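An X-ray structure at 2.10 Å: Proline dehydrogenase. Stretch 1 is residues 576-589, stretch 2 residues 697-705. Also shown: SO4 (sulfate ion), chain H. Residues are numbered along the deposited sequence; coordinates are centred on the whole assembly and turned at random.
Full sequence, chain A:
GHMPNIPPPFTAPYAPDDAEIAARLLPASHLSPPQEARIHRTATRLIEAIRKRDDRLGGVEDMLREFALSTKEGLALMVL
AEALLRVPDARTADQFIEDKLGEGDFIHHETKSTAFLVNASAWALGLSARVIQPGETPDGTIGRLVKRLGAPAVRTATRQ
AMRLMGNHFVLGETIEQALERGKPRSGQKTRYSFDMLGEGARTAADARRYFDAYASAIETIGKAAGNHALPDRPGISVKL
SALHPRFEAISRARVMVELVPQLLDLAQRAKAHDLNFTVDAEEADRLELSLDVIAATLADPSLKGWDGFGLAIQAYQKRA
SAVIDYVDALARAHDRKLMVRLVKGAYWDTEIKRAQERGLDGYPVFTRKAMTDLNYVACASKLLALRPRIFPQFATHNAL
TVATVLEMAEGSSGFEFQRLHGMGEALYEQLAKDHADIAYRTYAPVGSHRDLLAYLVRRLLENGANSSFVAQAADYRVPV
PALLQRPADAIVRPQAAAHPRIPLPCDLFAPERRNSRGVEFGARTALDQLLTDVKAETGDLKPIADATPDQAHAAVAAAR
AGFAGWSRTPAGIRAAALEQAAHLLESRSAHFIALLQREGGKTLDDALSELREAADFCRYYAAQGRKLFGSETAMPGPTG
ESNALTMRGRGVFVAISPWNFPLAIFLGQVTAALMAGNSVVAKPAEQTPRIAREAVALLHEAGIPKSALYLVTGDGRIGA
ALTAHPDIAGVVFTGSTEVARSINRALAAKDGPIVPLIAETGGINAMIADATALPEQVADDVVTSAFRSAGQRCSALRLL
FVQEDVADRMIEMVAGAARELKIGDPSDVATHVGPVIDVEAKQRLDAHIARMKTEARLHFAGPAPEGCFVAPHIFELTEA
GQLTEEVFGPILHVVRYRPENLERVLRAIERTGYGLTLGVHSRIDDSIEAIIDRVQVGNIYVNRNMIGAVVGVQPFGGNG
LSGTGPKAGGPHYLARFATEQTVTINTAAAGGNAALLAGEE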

# COMPACT_ATOMS: atom_id res chain seq x y z
N ALA A 576 10.05 -26.17 -17.36
CA ALA A 576 10.70 -25.64 -18.55
C ALA A 576 10.62 -26.63 -19.70
O ALA A 576 10.54 -26.24 -20.86
CB ALA A 576 12.17 -25.26 -18.24
N ALA A 577 10.67 -27.92 -19.38
CA ALA A 577 10.56 -28.95 -20.41
C ALA A 577 9.16 -28.93 -21.05
O ALA A 577 9.02 -28.96 -22.27
CB ALA A 577 10.87 -30.32 -19.83
N LEU A 578 8.13 -28.88 -20.21
CA LEU A 578 6.76 -28.77 -20.70
C LEU A 578 6.59 -27.54 -21.60
O LEU A 578 5.99 -27.62 -22.67
CB LEU A 578 5.76 -28.72 -19.54
CG LEU A 578 5.07 -30.03 -19.15
CD1 LEU A 578 6.09 -31.12 -18.88
CD2 LEU A 578 4.17 -29.84 -17.94
N GLU A 579 7.14 -26.41 -21.16
CA GLU A 579 6.99 -25.15 -21.90
C GLU A 579 7.74 -25.16 -23.23
O GLU A 579 7.30 -24.54 -24.20
CB GLU A 579 7.40 -23.96 -21.04
CG GLU A 579 6.40 -23.66 -19.93
CD GLU A 579 6.94 -22.76 -18.83
OE1 GLU A 579 8.18 -22.58 -18.74
OE2 GLU A 579 6.12 -22.22 -18.06
N GLN A 580 8.86 -25.87 -23.28
CA GLN A 580 9.59 -26.03 -24.53
C GLN A 580 8.81 -26.96 -25.46
O GLN A 580 8.84 -26.80 -26.68
CB GLN A 580 11.01 -26.55 -24.28
CG GLN A 580 11.81 -26.90 -25.53
CD GLN A 580 12.07 -25.71 -26.43
OE1 GLN A 580 11.78 -24.57 -26.07
NE2 GLN A 580 12.63 -25.96 -27.61
N ALA A 581 8.11 -27.93 -24.88
CA ALA A 581 7.27 -28.83 -25.66
C ALA A 581 6.13 -28.07 -26.33
O ALA A 581 5.85 -28.25 -27.51
CB ALA A 581 6.72 -29.94 -24.77
N ALA A 582 5.47 -27.20 -25.55
CA ALA A 582 4.45 -26.32 -26.11
C ALA A 582 5.02 -25.52 -27.27
O ALA A 582 4.40 -25.43 -28.33
CB ALA A 582 3.91 -25.38 -25.03
N HIS A 583 6.20 -24.95 -27.08
CA HIS A 583 6.85 -24.19 -28.14
C HIS A 583 7.05 -25.01 -29.42
O HIS A 583 6.80 -24.53 -30.52
CB HIS A 583 8.19 -23.63 -27.65
CG HIS A 583 9.02 -23.03 -28.74
ND1 HIS A 583 8.73 -21.81 -29.31
CD2 HIS A 583 10.12 -23.49 -29.38
CE1 HIS A 583 9.62 -21.54 -30.25
NE2 HIS A 583 10.48 -22.55 -30.31
N LEU A 584 7.51 -26.25 -29.26
CA LEU A 584 7.80 -27.10 -30.41
C LEU A 584 6.51 -27.53 -31.12
O LEU A 584 6.46 -27.62 -32.34
CB LEU A 584 8.63 -28.32 -29.98
CG LEU A 584 10.08 -28.03 -29.53
CD1 LEU A 584 10.77 -29.27 -28.97
CD2 LEU A 584 10.92 -27.41 -30.66
N LEU A 585 5.46 -27.77 -30.33
CA LEU A 585 4.16 -28.14 -30.86
C LEU A 585 3.61 -27.09 -31.83
O LEU A 585 3.23 -27.41 -32.95
CB LEU A 585 3.17 -28.35 -29.72
CG LEU A 585 3.32 -29.68 -28.98
CD1 LEU A 585 2.51 -29.68 -27.69
CD2 LEU A 585 2.90 -30.82 -29.89
N GLU A 586 3.58 -25.84 -31.38
CA GLU A 586 3.03 -24.76 -32.20
C GLU A 586 3.95 -24.49 -33.38
O GLU A 586 3.49 -24.21 -34.49
CB GLU A 586 2.85 -23.49 -31.37
CG GLU A 586 1.97 -23.66 -30.15
CD GLU A 586 1.34 -22.34 -29.73
OE1 GLU A 586 0.73 -21.67 -30.58
OE2 GLU A 586 1.47 -21.99 -28.54
N SER A 587 5.24 -24.58 -33.12
CA SER A 587 6.24 -24.42 -34.16
C SER A 587 6.06 -25.45 -35.27
O SER A 587 6.35 -25.18 -36.43
CB SER A 587 7.64 -24.53 -33.56
OG SER A 587 8.61 -24.60 -34.59
N ARG A 588 5.58 -26.64 -34.91
CA ARG A 588 5.39 -27.72 -35.87
C ARG A 588 3.91 -28.08 -36.05
O ARG A 588 3.57 -29.21 -36.41
CB ARG A 588 6.20 -28.95 -35.45
CG ARG A 588 7.69 -28.67 -35.32
CD ARG A 588 8.43 -29.77 -34.57
NE ARG A 588 9.83 -29.41 -34.36
CZ ARG A 588 10.71 -30.15 -33.69
NH1 ARG A 588 11.96 -29.73 -33.55
NH2 ARG A 588 10.33 -31.30 -33.14
N SER A 589 3.04 -27.10 -35.83
CA SER A 589 1.60 -27.32 -35.88
C SER A 589 1.13 -27.98 -37.18
O SER A 589 0.23 -28.83 -37.15
CB SER A 589 0.87 -26.00 -35.68
OG SER A 589 1.35 -25.02 -36.59
N ALA A 697 8.60 -38.37 -28.88
CA ALA A 697 9.89 -37.93 -29.40
C ALA A 697 10.03 -36.42 -29.21
O ALA A 697 11.11 -35.91 -28.93
CB ALA A 697 10.05 -38.32 -30.87
N LEU A 698 8.92 -35.71 -29.36
CA LEU A 698 8.93 -34.27 -29.17
C LEU A 698 9.20 -33.91 -27.71
O LEU A 698 9.94 -32.97 -27.43
CB LEU A 698 7.61 -33.65 -29.66
CG LEU A 698 7.48 -32.12 -29.61
CD1 LEU A 698 6.46 -31.62 -30.63
CD2 LEU A 698 7.12 -31.65 -28.20
N LEU A 699 8.59 -34.65 -26.79
CA LEU A 699 8.81 -34.41 -25.37
C LEU A 699 10.26 -34.65 -24.99
O LEU A 699 10.84 -33.88 -24.23
CB LEU A 699 7.89 -35.28 -24.52
CG LEU A 699 6.44 -34.82 -24.36
CD1 LEU A 699 5.66 -35.85 -23.57
CD2 LEU A 699 6.38 -33.47 -23.67
N HIS A 700 10.83 -35.74 -25.51
CA HIS A 700 12.24 -36.04 -25.27
C HIS A 700 13.10 -34.89 -25.77
O HIS A 700 14.03 -34.46 -25.09
CB HIS A 700 12.65 -37.34 -25.97
CG HIS A 700 12.09 -38.59 -25.35
ND1 HIS A 700 11.97 -38.75 -23.98
CD2 HIS A 700 11.66 -39.74 -25.91
CE1 HIS A 700 11.46 -39.94 -23.73
NE2 HIS A 700 11.27 -40.57 -24.88
N GLU A 701 12.80 -34.39 -26.96
CA GLU A 701 13.55 -33.29 -27.54
C GLU A 701 13.38 -32.02 -26.71
O GLU A 701 14.27 -31.17 -26.67
CB GLU A 701 13.13 -33.04 -28.99
CG GLU A 701 13.89 -31.90 -29.67
CD GLU A 701 13.41 -31.62 -31.09
OE1 GLU A 701 12.62 -32.42 -31.63
OE2 GLU A 701 13.84 -30.60 -31.66
N ALA A 702 12.24 -31.90 -26.04
CA ALA A 702 11.94 -30.72 -25.23
C ALA A 702 12.64 -30.73 -23.87
O ALA A 702 12.69 -29.72 -23.18
CB ALA A 702 10.43 -30.58 -25.05
N GLY A 703 13.17 -31.88 -23.48
CA GLY A 703 13.91 -31.96 -22.24
C GLY A 703 13.50 -33.07 -21.29
O GLY A 703 14.08 -33.21 -20.21
N ILE A 704 12.49 -33.85 -21.67
CA ILE A 704 12.13 -35.02 -20.88
C ILE A 704 13.16 -36.13 -21.11
O ILE A 704 13.36 -36.57 -22.25
CB ILE A 704 10.73 -35.55 -21.25
CG1 ILE A 704 9.70 -34.43 -21.13
CG2 ILE A 704 10.37 -36.73 -20.36
CD1 ILE A 704 9.62 -33.80 -19.75
N PRO A 705 13.82 -36.58 -20.04
CA PRO A 705 14.82 -37.66 -20.15
C PRO A 705 14.24 -38.95 -20.73
O PRO A 705 13.10 -39.31 -20.43
CB PRO A 705 15.26 -37.88 -18.70
CG PRO A 705 14.99 -36.57 -18.02
CD PRO A 705 13.74 -36.05 -18.67
S SO4 H . 11.93 -26.16 -35.14
O1 SO4 H . 11.41 -25.35 -34.04
O2 SO4 H . 10.83 -26.85 -35.81
O3 SO4 H . 12.62 -25.29 -36.10
O4 SO4 H . 12.87 -27.15 -34.62
O HOH W 1 14.31 -28.52 -27.55

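Residues 576-587 form a helix that enters from earlier in the chain, and the second stretch opens with the final turns of another. Their axes approach to 8.4 Å, and their N-to-C directions differ by 125°, so the helices cross obliquely rather than running side by side. The backbones come nearest where small residues meet: the CA atoms of Ala577 and Gly703 lie 4.9 Å apart, those of Ala581 and Ala702 5.1 Å. At this range the main chain itself takes part, through a CA-H...O contact from Ala577 CA to Ala702 O at 3.6 Å with an angle of 146° at the hydrogen.

Gly703 ends its helix in a Schellman motif, with Ile704 N bonded to Leu699 O at 3.0 Å and Gly703 N to His700 O at 3.2 Å. Its phi of 129° would jam a CB against the preceding carbonyl oxygen, which by itself calls for glycine; an ideal CB would also stand a tight 3.4 Å from Ala577 CB.

The side-chain packing centres on Ala702, a knob set among Ala577, Gln580, Ala581 and Leu584. Its CB lies 3.5 Å from both Ala577 O and Ala581 N, and 3.8 Å from Ala581 CB, so the methyl rests directly on the opposing backbone. Larger apolar side chains fill the space around this small-residue contact. Leu698, with the largest area covered by the other stretch (91 Å²), adopts chi1 t and chi2 t; its CG is 4.0 Å from Leu584 CB, and its CD1 is 3.7 Å from Leu585 CD2. Leu699 has its CA-to-CB bond pointing away, yet its CD2 reaches Ala581 CB at 3.7 Å. Ile704, whose CA-to-CB bond points sideways, brings its CD1 to 3.7 Å from Ala577 CB.

Polar groups tie the more accessible margin. Arg588, the first residue to leave helical phi/psi, extends its side chain (chi2 to chi4 all near 180°) to form a two-pronged salt bridge with Glu701, itself extended with chi1 and chi2 both t. Arg588 NH1 donates to Glu701 OE2 at 2.8 Å (154°) and Arg588 NH2 to Glu701 OE1 at 3.0 Å (162°). A sulfate, probably from the crystallisation liquor, occupies another part of the guanidinium edge: Arg588 NE donates to SO4 O2 at 3.1 Å and Arg588 NH1 to SO4 O4 at 2.9 Å. Water 1 adds a bridge, accepting from Gln580 NE2 at 3.1 Å and donating to Glu701 O at 2.8 Å. Altogether the two stretches bury 527 Å², both sides summed.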